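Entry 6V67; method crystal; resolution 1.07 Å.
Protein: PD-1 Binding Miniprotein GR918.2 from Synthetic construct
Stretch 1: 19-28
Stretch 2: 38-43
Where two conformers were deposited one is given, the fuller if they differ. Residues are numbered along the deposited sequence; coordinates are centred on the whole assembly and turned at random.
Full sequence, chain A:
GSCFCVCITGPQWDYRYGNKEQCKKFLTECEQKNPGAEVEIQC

Stretch 1 19-28: NKEQCKKFLT
Stretch 2 (38-43) EVEIQC

A helix laid alongside a strand can meet it through a few side chains, their rotamers setting which atoms touch. The miniprotein GR918.2 offers a compact example. Residues 20-28 form a helix that continues beyond the stretch, with phi/psi near -65/-40, and residues 38-42 form an extended strand, with phi from -87° to -156° and psi from 132° to 162°. The two run nearly antiparallel, at 170°, and their axes approach to 9.4 Å. The register follows the helical repeat on one side and the alternation of the strand on the other. Lys 20 CA lies 7.1 Å from Cys 43 CA. Cys 23 CA is 7.0 Å from Ile 41 CA. Leu 27 CA is 7.4 Å from Val 39 CA.

The helix begins with a cap and a hydrogen bond in return. Asn 19, chi1 68° (p) and chi2 19°, brings its carboxamide back over the first turn, where OD1 accepts from Gln 22 N at 2.8 Å. Gln 22 (m, t, chi3 -28°) returns its own amide, OE1 accepting from Asn 19 N at 3.0 Å. Regular i to i+4 bonds follow, from Cys 23 N to Asn 19 O at 2.9 Å through Thr 28 N to Lys 24 O at 3.0 Å.

Across the interface no hydrogen bond forms, and 294 Å² of surface is buried in total, chiefly by apolar contact. Leu 27 is the centre. With chi1 -79° (m) and chi2 -155° (t), its methyls settle against the strand. Leu 27 CD1 sits 3.3 Å from Ile 41 CG1, a tight contact, and 4.2 Å from Val 39 CB. Leu 27 CD2 lies 3.9 Å from Val 39 CB. Leu 27 CD1 and Leu 27 CD2 are both 4.1 Å from Glu 40 O. Ile 41, in the given conformer of two, is m, t; the trans chi2 extends CD1 to 4.0 Å from Cys 23 O. Val 39 (chi1 -60°, m) also points its CA-to-CB bond toward the helix, as does Cys 43, whereas Glu 40 (t, t, chi3 -48°) and Gln 42 (chi1 66°, p, modelled to CG) point away.

At the far end, Cys 43, chi1 -59° (m), places SG 4.3 Å from Lys 20 CB. Lys 20 starts at chi1 78° (p) and then runs fully trans, carrying its ammonium away from the strand. Cys 23, chi1 -92°, lies between rotamer wells; its sulfur and that of Cys 43 are each covalently bonded elsewhere in the structure.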

ATOM      1  N   ASN A  19       8.849  -1.287  -7.582  1.00 16.49           N
ATOM      2  CA  ASN A  19       8.492  -0.601  -8.818  1.00 16.61           C
ATOM      3  C   ASN A  19       6.992  -0.315  -8.838  1.00 15.72           C
ATOM      4  O   ASN A  19       6.251  -0.703  -7.937  1.00 14.32           O
ATOM      5  CB  ASN A  19       8.987  -1.377 -10.043  1.00 17.73           C
ATOM      6  CG  ASN A  19       8.270  -2.705 -10.265  1.00 19.14           C
ATOM      7  OD1 ASN A  19       7.185  -2.952  -9.760  1.00 18.86           O
ATOM      8  ND2 ASN A  19       8.886  -3.555 -11.079  1.00 21.09           N
ATOM      9  N   LYS A  20       6.535   0.395  -9.868  0.59 16.04           N
ATOM     10  CA  LYS A  20       5.133   0.789  -9.862  0.59 16.82           C
ATOM     11  C   LYS A  20       4.221  -0.431  -9.909  0.59 15.64           C
ATOM     12  O   LYS A  20       3.168  -0.446  -9.268  0.59 15.20           O
ATOM     13  CB  LYS A  20       4.818   1.807 -10.962  0.59 18.82           C
ATOM     14  CG  LYS A  20       4.671   1.247 -12.344  0.59 19.73           C
ATOM     15  CD  LYS A  20       4.413   2.369 -13.337  0.59 20.35           C
ATOM     16  CE  LYS A  20       4.280   1.836 -14.737  0.59 20.87           C
ATOM     17  NZ  LYS A  20       4.353   2.941 -15.712  0.59 20.89           N
ATOM     18  N   GLU A  21       4.611  -1.478 -10.638  1.00 15.74           N
ATOM     19  CA  GLU A  21       3.771  -2.670 -10.675  1.00 15.31           C
ATOM     20  C   GLU A  21       3.614  -3.271  -9.286  1.00 13.74           C
ATOM     21  O   GLU A  21       2.519  -3.701  -8.902  1.00 13.72           O
ATOM     22  CB  GLU A  21       4.345  -3.696 -11.642  1.00 17.30           C
ATOM     23  CG  GLU A  21       4.219  -3.316 -13.102  1.00 20.12           C
ATOM     24  CD  GLU A  21       5.143  -2.161 -13.515  1.00 22.08           C
ATOM     25  OE1 GLU A  21       4.700  -1.334 -14.341  1.00 23.50           O
ATOM     26  OE2 GLU A  21       6.304  -2.081 -13.025  1.00 22.26           O
ATOM     27  N   GLN A  22       4.704  -3.316  -8.527  1.00 13.26           N
ATOM     28  CA  GLN A  22       4.653  -3.899  -7.195  1.00 12.56           C
ATOM     29  C   GLN A  22       3.862  -3.025  -6.240  1.00 11.73           C
ATOM     30  O   GLN A  22       3.172  -3.547  -5.358  1.00 11.42           O
ATOM     31  CB  GLN A  22       6.066  -4.159  -6.679  1.00 14.21           C
ATOM     32  CG  GLN A  22       6.763  -5.226  -7.502  1.00 16.60           C
ATOM     33  CD  GLN A  22       8.263  -5.256  -7.317  1.00 19.69           C
ATOM     34  OE1 GLN A  22       8.890  -4.243  -7.003  1.00 20.31           O
ATOM     35  NE2 GLN A  22       8.854  -6.424  -7.524  1.00 21.59           N
ATOM     36  N   CYS A  23       3.953  -1.697  -6.384  1.00 11.40           N
ATOM     37  CA  CYS A  23       3.150  -0.827  -5.532  1.00 10.91           C
ATOM     38  C   CYS A  23       1.685  -0.818  -5.935  1.00 10.33           C
ATOM     39  O   CYS A  23       0.815  -0.729  -5.068  1.00 10.31           O
ATOM     40  CB  CYS A  23       3.726   0.583  -5.428  1.00 11.09           C
ATOM     41  SG  CYS A  23       4.865   0.824  -4.029  1.00 11.37           S
ATOM     42  N   LYS A  24       1.378  -0.935  -7.226  1.00 10.42           N
ATOM     43  CA  LYS A  24      -0.021  -1.119  -7.606  1.00 10.43           C
ATOM     44  C   LYS A  24      -0.578  -2.405  -7.004  1.00 10.92           C
ATOM     45  O   LYS A  24      -1.706  -2.431  -6.496  1.00 11.17           O
ATOM     46  CB  LYS A  24      -0.176  -1.137  -9.128  1.00 11.14           C
ATOM     47  CG  LYS A  24       0.062   0.199  -9.814  1.00 11.46           C
ATOM     48  CD  LYS A  24       0.121   0.020 -11.319  1.00 12.13           C
ATOM     49  CE  LYS A  24       0.414   1.319 -12.038  1.00 12.81           C
ATOM     50  NZ  LYS A  24       0.536   1.087 -13.492  1.00 12.94           N
ATOM     51  N   LYS A  25       0.197  -3.487  -7.057  1.00 11.27           N
ATOM     52  CA  LYS A  25      -0.262  -4.744  -6.476  1.00 12.05           C
ATOM     53  C   LYS A  25      -0.469  -4.597  -4.972  1.00 11.20           C
ATOM     54  O   LYS A  25      -1.461  -5.081  -4.420  1.00 11.56           O
ATOM     55  CB  LYS A  25       0.743  -5.858  -6.771  1.00 13.31           C
ATOM     56  CG  LYS A  25       0.281  -7.217  -6.286  1.00 15.60           C
ATOM     57  N   PHE A  26       0.445  -3.894  -4.312  1.00 11.01           N
ATOM     58  CA  PHE A  26       0.349  -3.664  -2.877  1.00 10.64           C
ATOM     59  C   PHE A  26      -0.956  -2.973  -2.521  1.00 10.20           C
ATOM     60  O   PHE A  26      -1.639  -3.365  -1.565  1.00 10.03           O
ATOM     61  CB  PHE A  26       1.555  -2.830  -2.456  1.00 10.80           C
ATOM     62  CG  PHE A  26       1.645  -2.518  -0.992  1.00 10.43           C
ATOM     63  CD1 PHE A  26       2.211  -3.381  -0.083  1.00 12.01           C
ATOM     64  CD2 PHE A  26       1.238  -1.277  -0.553  1.00 11.34           C
ATOM     65  CE1 PHE A  26       2.316  -2.995   1.261  1.00 13.43           C
ATOM     66  CE2 PHE A  26       1.313  -0.902   0.741  1.00 13.28           C
ATOM     67  CZ  PHE A  26       1.864  -1.738   1.650  1.00 13.76           C
ATOM     68  N   LEU A  27      -1.321  -1.937  -3.275  1.00 10.03           N
ATOM     69  CA  LEU A  27      -2.562  -1.243  -2.969  1.00 10.92           C
ATOM     70  C   LEU A  27      -3.787  -2.071  -3.313  1.00 10.26           C
ATOM     71  O   LEU A  27      -4.793  -1.977  -2.615  1.00 10.90           O
ATOM     72  CB  LEU A  27      -2.590   0.129  -3.631  1.00 12.53           C
ATOM     73  CG  LEU A  27      -1.775   1.179  -2.866  1.00 16.36           C
ATOM     74  CD1 LEU A  27      -2.371   2.516  -3.241  1.00 17.94           C
ATOM     75  CD2 LEU A  27      -1.731   1.067  -1.339  1.00 17.59           C
ATOM     76  N   THR A  28      -3.736  -2.880  -4.368  1.00 11.00           N
ATOM     77  CA  THR A  28      -4.865  -3.761  -4.658  1.00 12.12           C
ATOM     78  C   THR A  28      -5.076  -4.748  -3.519  1.00 11.77           C
ATOM     79  O   THR A  28      -6.210  -4.982  -3.081  1.00 12.57           O
ATOM     80  CB  THR A  28      -4.628  -4.500  -5.974  1.00 13.92           C
ATOM     81  OG1 THR A  28      -4.503  -3.540  -7.023  1.00 15.30           O
ATOM     82  CG2 THR A  28      -5.787  -5.439  -6.310  1.00 14.30           C
ATOM     83  N   GLU A  38      -5.837   3.541   5.286  1.00  9.92           N
ATOM     84  CA  GLU A  38      -5.236   4.751   4.745  1.00 10.45           C
ATOM     85  C   GLU A  38      -4.093   4.322   3.832  1.00 10.39           C
ATOM     86  O   GLU A  38      -3.353   3.383   4.138  1.00 11.41           O
ATOM     87  CB  GLU A  38      -4.732   5.668   5.862  1.00 12.16           C
ATOM     88  CG  GLU A  38      -5.818   6.146   6.818  1.00 15.39           C
ATOM     89  CD  GLU A  38      -6.780   7.154   6.218  1.00 17.93           C
ATOM     90  OE1 GLU A  38      -6.428   7.870   5.250  1.00 18.22           O
ATOM     91  OE2 GLU A  38      -7.913   7.238   6.732  1.00 20.32           O
ATOM     92  N   VAL A  39      -3.991   4.971   2.674  1.00  9.82           N
ATOM     93  CA  VAL A  39      -3.088   4.508   1.634  1.00  9.76           C
ATOM     94  C   VAL A  39      -2.285   5.662   1.060  1.00  9.77           C
ATOM     95  O   VAL A  39      -2.674   6.830   1.132  1.00 11.34           O
ATOM     96  CB  VAL A  39      -3.821   3.762   0.503  1.00 10.37           C
ATOM     97  CG1 VAL A  39      -4.551   2.553   1.054  1.00 10.56           C
ATOM     98  CG2 VAL A  39      -4.780   4.679  -0.238  1.00 11.59           C
ATOM     99  N   GLU A  40      -1.193   5.304   0.391  1.00  9.48           N
ATOM    100  CA  GLU A  40      -0.360   6.246  -0.344  1.00 10.00           C
ATOM    101  C   GLU A  40       0.388   5.486  -1.426  1.00  9.51           C
ATOM    102  O   GLU A  40       0.762   4.333  -1.224  1.00  9.84           O
ATOM    103  CB  GLU A  40       0.677   6.899   0.583  1.00 11.27           C
ATOM    104  CG  GLU A  40       1.553   7.932  -0.087  1.00 14.48           C
ATOM    105  CD  GLU A  40       2.283   8.790   0.923  1.00 17.88           C
ATOM    106  OE1 GLU A  40       1.625   9.275   1.866  1.00 18.97           O
ATOM    107  OE2 GLU A  40       3.508   8.964   0.792  1.00 20.15           O
ATOM    108  N   ILE A  41       0.565   6.124  -2.587  0.54  9.74           N
ATOM    109  CA  ILE A  41       1.569   5.739  -3.578  0.54  9.93           C
ATOM    110  C   ILE A  41       2.262   7.006  -4.024  0.54 10.88           C
ATOM    111  O   ILE A  41       1.599   7.985  -4.385  0.54 10.09           O
ATOM    112  CB  ILE A  41       1.013   5.061  -4.847  0.54 10.43           C
ATOM    113  CG1 ILE A  41       0.362   3.736  -4.523  0.54 11.14           C
ATOM    114  CG2 ILE A  41       2.163   4.832  -5.843  0.54 10.71           C
ATOM    115  CD1 ILE A  41      -0.278   3.042  -5.724  0.54 11.37           C
ATOM    116  N   GLN A  42       3.585   6.957  -4.082  1.00 12.87           N
ATOM    117  CA  GLN A  42       4.361   8.023  -4.692  1.00 15.67           C
ATOM    118  C   GLN A  42       5.543   7.400  -5.414  1.00 16.39           C
ATOM    119  O   GLN A  42       6.255   6.570  -4.842  1.00 16.51           O
ATOM    120  CB  GLN A  42       4.853   9.009  -3.632  1.00 18.98           C
ATOM    121  CG  GLN A  42       5.847   8.430  -2.663  1.00 21.57           C
ATOM    122  N   CYS A  43       5.761   7.814  -6.658  1.00 18.18           N
ATOM    123  CA  CYS A  43       6.860   7.296  -7.468  1.00 20.67           C
ATOM    124  C   CYS A  43       7.748   8.418  -7.964  1.00 23.51           C
ATOM    125  O   CYS A  43       7.520   9.581  -7.640  1.00 25.45           O
ATOM    126  CB  CYS A  43       6.318   6.522  -8.660  1.00 21.78           C
ATOM    127  SG  CYS A  43       5.272   5.148  -8.230  1.00 22.22           S
ATOM    128  OXT CYS A  43       8.706   8.176  -8.699  1.00 24.51           O
TER